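Local atomic coordinates of peptidoglycan DD-endopeptidase ShyB (Vibrio cholerae, PDB entry 2GU1), a protein that cuts the peptide cross-links between peptidoglycan strands as a zinc-dependent DD-endopeptidase, probably letting new glycans enter the growing cell wall. Residues 64-78 against 81-94. Residues are numbered along the deposited sequence; the frame is centred on the assembly and turned at random.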
loop_
_atom_site.group_PDB
_atom_site.type_symbol
_atom_site.label_atom_id
_atom_site.label_comp_id
_atom_site.label_asym_id
_atom_site.label_seq_id
_atom_site.Cartn_x
_atom_site.Cartn_y
_atom_site.Cartn_z
ATOM N N LEU A 64 -3.919 13.128 25.508
ATOM C CA LEU A 64 -4.524 12.461 24.357
ATOM C C LEU A 64 -5.370 11.260 24.764
ATOM O O LEU A 64 -4.879 10.341 25.411
ATOM C CB LEU A 64 -3.429 11.995 23.389
ATOM C CG LEU A 64 -3.893 11.437 22.042
ATOM C CD1 LEU A 64 -4.439 12.573 21.188
ATOM C CD2 LEU A 64 -2.729 10.762 21.335
ATOM N N SER A 65 -6.640 11.270 24.376
ATOM C CA SER A 65 -7.537 10.166 24.694
ATOM C C SER A 65 -7.907 9.408 23.419
ATOM O O SER A 65 -8.272 8.234 23.463
ATOM C CB SER A 65 -8.806 10.684 25.371
ATOM O OG SER A 65 -9.566 11.479 24.483
ATOM N N ARG A 66 -7.821 10.093 22.282
ATOM C CA ARG A 66 -8.127 9.478 21.001
ATOM C C ARG A 66 -7.562 10.254 19.820
ATOM O O ARG A 66 -7.630 11.487 19.781
ATOM C CB ARG A 66 -9.634 9.340 20.817
ATOM C CG ARG A 66 -10.018 9.065 19.378
ATOM C CD ARG A 66 -11.510 8.903 19.214
ATOM N NE ARG A 66 -11.967 7.632 19.760
ATOM C CZ ARG A 66 -13.232 7.232 19.750
ATOM N NH1 ARG A 66 -14.169 8.008 19.223
ATOM N NH2 ARG A 66 -13.557 6.048 20.256
ATOM N N LEU A 67 -7.018 9.511 18.860
ATOM C CA LEU A 67 -6.449 10.072 17.636
ATOM C C LEU A 67 -7.211 9.503 16.444
ATOM O O LEU A 67 -7.408 8.286 16.355
ATOM C CB LEU A 67 -4.970 9.687 17.499
ATOM C CG LEU A 67 -4.350 9.863 16.107
ATOM C CD1 LEU A 67 -4.160 11.340 15.822
ATOM C CD2 LEU A 67 -3.010 9.130 16.027
ATOM N N ILE A 68 -7.644 10.375 15.536
ATOM C CA ILE A 68 -8.346 9.930 14.339
ATOM C C ILE A 68 -7.512 10.376 13.138
ATOM O O ILE A 68 -7.241 11.574 12.961
ATOM C CB ILE A 68 -9.768 10.542 14.210
ATOM C CG1 ILE A 68 -10.625 10.183 15.430
ATOM C CG2 ILE A 68 -10.466 9.990 12.972
ATOM C CD1 ILE A 68 -10.274 10.982 16.664
ATOM N N TYR A 69 -7.083 9.405 12.339
ATOM C CA TYR A 69 -6.294 9.686 11.149
ATOM C C TYR A 69 -7.232 9.597 9.950
ATOM O O TYR A 69 -7.628 8.509 9.523
ATOM C CB TYR A 69 -5.126 8.681 11.041
ATOM C CG TYR A 69 -4.381 8.650 9.714
ATOM C CD1 TYR A 69 -4.296 9.784 8.894
ATOM C CD2 TYR A 69 -3.740 7.482 9.291
ATOM C CE1 TYR A 69 -3.587 9.749 7.677
ATOM C CE2 TYR A 69 -3.032 7.436 8.092
ATOM C CZ TYR A 69 -2.959 8.570 7.289
ATOM O OH TYR A 69 -2.269 8.505 6.104
ATOM N N HIS A 70 -7.622 10.763 9.440
ATOM C CA HIS A 70 -8.502 10.854 8.280
ATOM C C HIS A 70 -7.677 10.699 7.001
ATOM O O HIS A 70 -7.114 11.674 6.495
ATOM C CB HIS A 70 -9.225 12.213 8.274
ATOM C CG HIS A 70 -10.178 12.394 9.418
ATOM N ND1 HIS A 70 -11.441 11.839 9.428
ATOM C CD2 HIS A 70 -10.039 13.038 10.601
ATOM C CE1 HIS A 70 -12.038 12.132 10.571
ATOM N NE2 HIS A 70 -11.208 12.859 11.301
ATOM N N MET A 71 -7.587 9.468 6.497
ATOM C CA MET A 71 -6.838 9.195 5.273
ATOM C C MET A 71 -7.560 9.806 4.076
ATOM O O MET A 71 -6.930 10.216 3.102
ATOM C CB MET A 71 -6.680 7.684 5.080
ATOM C CG MET A 71 -5.696 7.073 6.054
ATOM S SD MET A 71 -5.971 5.319 6.384
ATOM C CE MET A 71 -7.029 5.429 7.812
ATOM N N SER A 72 -8.886 9.838 4.153
ATOM C CA SER A 72 -9.721 10.430 3.107
ATOM C C SER A 72 -11.066 10.705 3.752
ATOM O O SER A 72 -11.281 10.355 4.909
ATOM C CB SER A 72 -9.914 9.473 1.924
ATOM O OG SER A 72 -10.891 8.486 2.213
ATOM N N ILE A 73 -11.979 11.323 3.012
ATOM C CA ILE A 73 -13.291 11.614 3.569
ATOM C C ILE A 73 -14.149 10.353 3.728
ATOM O O ILE A 73 -15.233 10.407 4.298
ATOM C CB ILE A 73 -14.042 12.666 2.711
ATOM C CG1 ILE A 73 -14.195 12.179 1.270
ATOM C CG2 ILE A 73 -13.268 13.984 2.738
ATOM C CD1 ILE A 73 -14.794 13.226 0.336
ATOM N N VAL A 74 -13.653 9.219 3.239
ATOM C CA VAL A 74 -14.388 7.965 3.359
ATOM C C VAL A 74 -13.603 6.883 4.105
ATOM O O VAL A 74 -14.051 5.743 4.191
ATOM C CB VAL A 74 -14.807 7.408 1.964
ATOM C CG1 VAL A 74 -15.769 8.373 1.293
ATOM C CG2 VAL A 74 -13.581 7.175 1.086
ATOM N N GLU A 75 -12.443 7.243 4.649
ATOM C CA GLU A 75 -11.610 6.285 5.371
ATOM C C GLU A 75 -10.838 6.925 6.521
ATOM O O GLU A 75 -10.200 7.966 6.352
ATOM C CB GLU A 75 -10.619 5.625 4.405
ATOM C CG GLU A 75 -11.283 4.967 3.207
ATOM C CD GLU A 75 -10.294 4.364 2.224
ATOM O OE1 GLU A 75 -10.745 3.703 1.261
ATOM O OE2 GLU A 75 -9.072 4.549 2.408
ATOM N N LYS A 76 -10.888 6.289 7.687
ATOM C CA LYS A 76 -10.184 6.795 8.853
ATOM C C LYS A 76 -9.759 5.687 9.815
ATOM O O LYS A 76 -10.471 4.699 9.996
ATOM C CB LYS A 76 -11.061 7.807 9.595
ATOM C CG LYS A 76 -12.400 7.248 10.042
ATOM C CD LYS A 76 -13.273 8.326 10.667
ATOM C CE LYS A 76 -14.639 7.771 11.053
ATOM N NZ LYS A 76 -15.545 8.828 11.595
ATOM N N ALA A 77 -8.587 5.872 10.418
ATOM C CA ALA A 77 -8.025 4.945 11.393
ATOM C C ALA A 77 -8.248 5.609 12.749
ATOM O O ALA A 77 -7.867 6.762 12.942
ATOM C CB ALA A 77 -6.532 4.753 11.140
ATOM N N ILE A 78 -8.867 4.889 13.678
ATOM C CA ILE A 78 -9.165 5.433 14.996
ATOM C C ILE A 78 -8.333 4.769 16.093
ATOM O O ILE A 78 -8.403 3.553 16.288
ATOM C CB ILE A 78 -10.652 5.246 15.299
ATOM C CG1 ILE A 78 -11.473 5.844 14.155
ATOM C CG2 ILE A 78 -11.001 5.884 16.641
ATOM C CD1 ILE A 78 -12.934 5.445 14.166
ATOM N N ARG A 81 -7.514 5.377 23.468
ATOM C CA ARG A 81 -6.812 5.050 24.702
ATOM C C ARG A 81 -7.688 4.173 25.594
ATOM O O ARG A 81 -8.878 4.442 25.771
ATOM C CB ARG A 81 -6.407 6.320 25.461
ATOM C CG ARG A 81 -5.728 6.024 26.798
ATOM C CD ARG A 81 -4.924 7.199 27.330
ATOM N NE ARG A 81 -5.735 8.390 27.571
ATOM C CZ ARG A 81 -6.730 8.462 28.448
ATOM N NH1 ARG A 81 -7.052 7.405 29.184
ATOM N NH2 ARG A 81 -7.405 9.596 28.589
ATOM N N GLU A 82 -7.086 3.120 26.140
ATOM C CA GLU A 82 -7.786 2.177 27.009
ATOM C C GLU A 82 -7.479 2.477 28.482
ATOM O O GLU A 82 -6.513 3.177 28.794
ATOM C CB GLU A 82 -7.357 0.743 26.674
ATOM C CG GLU A 82 -7.734 0.256 25.276
ATOM C CD GLU A 82 -9.237 0.125 25.073
ATOM O OE1 GLU A 82 -9.978 0.137 26.079
ATOM O OE2 GLU A 82 -9.678 -0.004 23.911
ATOM N N ASN A 83 -8.296 1.948 29.387
ATOM C CA ASN A 83 -8.078 2.185 30.807
ATOM C C ASN A 83 -6.693 1.731 31.253
ATOM O O ASN A 83 -6.118 2.303 32.180
ATOM C CB ASN A 83 -9.148 1.476 31.649
ATOM C CG ASN A 83 -10.503 2.149 31.555
ATOM O OD1 ASN A 83 -10.628 3.350 31.807
ATOM N ND2 ASN A 83 -11.527 1.380 31.200
ATOM N N ASP A 84 -6.149 0.715 30.590
ATOM C CA ASP A 84 -4.835 0.214 30.966
ATOM C C ASP A 84 -3.694 1.067 30.419
ATOM O O ASP A 84 -2.525 0.740 30.602
ATOM C CB ASP A 84 -4.669 -1.248 30.518
ATOM C CG ASP A 84 -4.736 -1.416 29.011
ATOM O OD1 ASP A 84 -4.620 -2.566 28.540
ATOM O OD2 ASP A 84 -4.901 -0.403 28.301
ATOM N N GLY A 85 -4.037 2.162 29.750
ATOM C CA GLY A 85 -3.015 3.041 29.208
ATOM C C GLY A 85 -2.630 2.771 27.764
ATOM O O GLY A 85 -2.047 3.630 27.102
ATOM N N SER A 86 -2.944 1.579 27.269
ATOM C CA SER A 86 -2.623 1.225 25.891
ATOM C C SER A 86 -3.663 1.836 24.959
ATOM O O SER A 86 -4.690 2.348 25.404
ATOM C CB SER A 86 -2.624 -0.295 25.711
ATOM O OG SER A 86 -3.941 -0.814 25.814
ATOM N N PHE A 87 -3.388 1.779 23.662
ATOM C CA PHE A 87 -4.308 2.302 22.659
ATOM C C PHE A 87 -4.809 1.159 21.795
ATOM O O PHE A 87 -4.039 0.268 21.432
ATOM C CB PHE A 87 -3.607 3.333 21.767
ATOM C CG PHE A 87 -3.637 4.731 22.312
ATOM C CD1 PHE A 87 -4.494 5.685 21.762
ATOM C CD2 PHE A 87 -2.821 5.095 23.375
ATOM C CE1 PHE A 87 -4.532 6.983 22.267
ATOM C CE2 PHE A 87 -2.853 6.397 23.890
ATOM C CZ PHE A 87 -3.713 7.339 23.330
ATOM N N SER A 88 -6.100 1.182 21.486
ATOM C CA SER A 88 -6.708 0.169 20.637
ATOM C C SER A 88 -6.996 0.789 19.267
ATOM O O SER A 88 -7.205 2.004 19.151
ATOM C CB SER A 88 -8.002 -0.356 21.264
ATOM O OG SER A 88 -8.904 0.697 21.540
ATOM N N TYR A 89 -7.014 -0.058 18.241
ATOM C CA TYR A 89 -7.226 0.369 16.858
ATOM C C TYR A 89 -8.563 -0.061 16.248
ATOM O O TYR A 89 -9.012 -1.181 16.458
ATOM C CB TYR A 89 -6.098 -0.206 16.000
ATOM C CG TYR A 89 -6.196 0.088 14.516
ATOM C CD1 TYR A 89 -5.599 1.225 13.968
ATOM C CD2 TYR A 89 -6.870 -0.780 13.659
ATOM C CE1 TYR A 89 -5.668 1.487 12.603
ATOM C CE2 TYR A 89 -6.947 -0.528 12.290
ATOM C CZ TYR A 89 -6.344 0.605 11.768
ATOM O OH TYR A 89 -6.410 0.848 10.413
ATOM N N ASP A 90 -9.169 0.831 15.467
ATOM C CA ASP A 90 -10.420 0.555 14.759
ATOM C C ASP A 90 -10.379 1.296 13.423
ATOM O O ASP A 90 -10.049 2.482 13.378
ATOM C CB ASP A 90 -11.634 1.018 15.576
ATOM C CG ASP A 90 -12.950 0.865 14.813
ATOM O OD1 ASP A 90 -12.995 0.081 13.841
ATOM O OD2 ASP A 90 -13.950 1.519 15.193
ATOM N N PHE A 91 -10.688 0.591 12.339
ATOM C CA PHE A 91 -10.694 1.193 11.012
ATOM C C PHE A 91 -12.128 1.297 10.504
ATOM O O PHE A 91 -12.886 0.323 10.536
ATOM C CB PHE A 91 -9.859 0.359 10.029
ATOM C CG PHE A 91 -9.801 0.942 8.639
ATOM C CD1 PHE A 91 -9.035 2.071 8.373
ATOM C CD2 PHE A 91 -10.552 0.385 7.602
ATOM C CE1 PHE A 91 -9.015 2.644 7.094
ATOM C CE2 PHE A 91 -10.543 0.946 6.322
ATOM C CZ PHE A 91 -9.771 2.081 6.068
ATOM N N GLN A 92 -12.507 2.480 10.041
ATOM C CA GLN A 92 -13.855 2.682 9.531
ATOM C C GLN A 92 -13.846 3.189 8.099
ATOM O O GLN A 92 -13.157 4.154 7.768
ATOM C CB GLN A 92 -14.615 3.652 10.433
ATOM C CG GLN A 92 -15.111 3.019 11.725
ATOM C CD GLN A 92 -15.732 4.036 12.667
ATOM O OE1 GLN A 92 -16.285 5.048 12.230
ATOM N NE2 GLN A 92 -15.654 3.765 13.965
ATOM N N GLU A 93 -14.627 2.533 7.253
ATOM C CA GLU A 93 -14.696 2.897 5.853
ATOM C C GLU A 93 -16.135 3.095 5.385
ATOM O O GLU A 93 -17.007 2.269 5.653
ATOM C CB GLU A 93 -14.021 1.803 5.027
ATOM C CG GLU A 93 -13.719 2.187 3.602
ATOM C CD GLU A 93 -12.790 1.199 2.922
ATOM O OE1 GLU A 93 -12.361 1.481 1.781
ATOM O OE2 GLU A 93 -12.487 0.142 3.527
ATOM N N ILE A 94 -16.376 4.201 4.693
ATOM C CA ILE A 94 -17.699 4.511 4.166
ATOM C C ILE A 94 -17.672 4.280 2.657
ATOM O O ILE A 94 -16.769 4.751 1.960
ATOM C CB ILE A 94 -18.077 5.980 4.424
ATOM C CG1 ILE A 94 -17.986 6.285 5.918
ATOM C CG2 ILE A 94 -19.486 6.251 3.915
ATOM C CD1 ILE A 94 -18.193 7.742 6.248
#
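Lys76 and Gln92 form a hydrogen-bonded antiparallel pair in the beta hairpin that forms one edge of the LysM-like domain's five-stranded sheet. Gln92 N donates to Lys76 O at 3.0 Å, nearly straight (176°), and Lys76 N returns the bond to Gln92 O. Ile78 and Asp90 pair the same way, and Ile94 N reaches Val74 O at 2.8 Å. Arg81, at the end of strand 75-81, bonds twice to the neighbouring strand 64-70: its backbone N to Ser65 O, and its NE to Leu64 O at 3.0 Å, with that oxygen in the guanidinium plane. A bend at chi3 (61°) turns the guanidinium back to this carbonyl, while NH2 forms a salt bridge with Asp59.

The Glu75 and Glu93 side chains extend alongside each other in the same direction, carboxylates turned 83° apart. Their OE1 atoms are 2.8 Å apart, so one carboxylate may be protonated; the salt bridge from Arg321 to Glu93 OE2 probably eases the crowding of charge. On the same face, Ala77 CB packs 3.7 Å from Tyr89 CE1. Also on this face, Met71 makes a Met-aromatic contact with Phe91, its CE meeting the ring edge in plane, 3.5 Å from CE1. On the other face, Ile78 CD1 lies against the Gln92 amide, whose NE2 donates to Asp90 OD2.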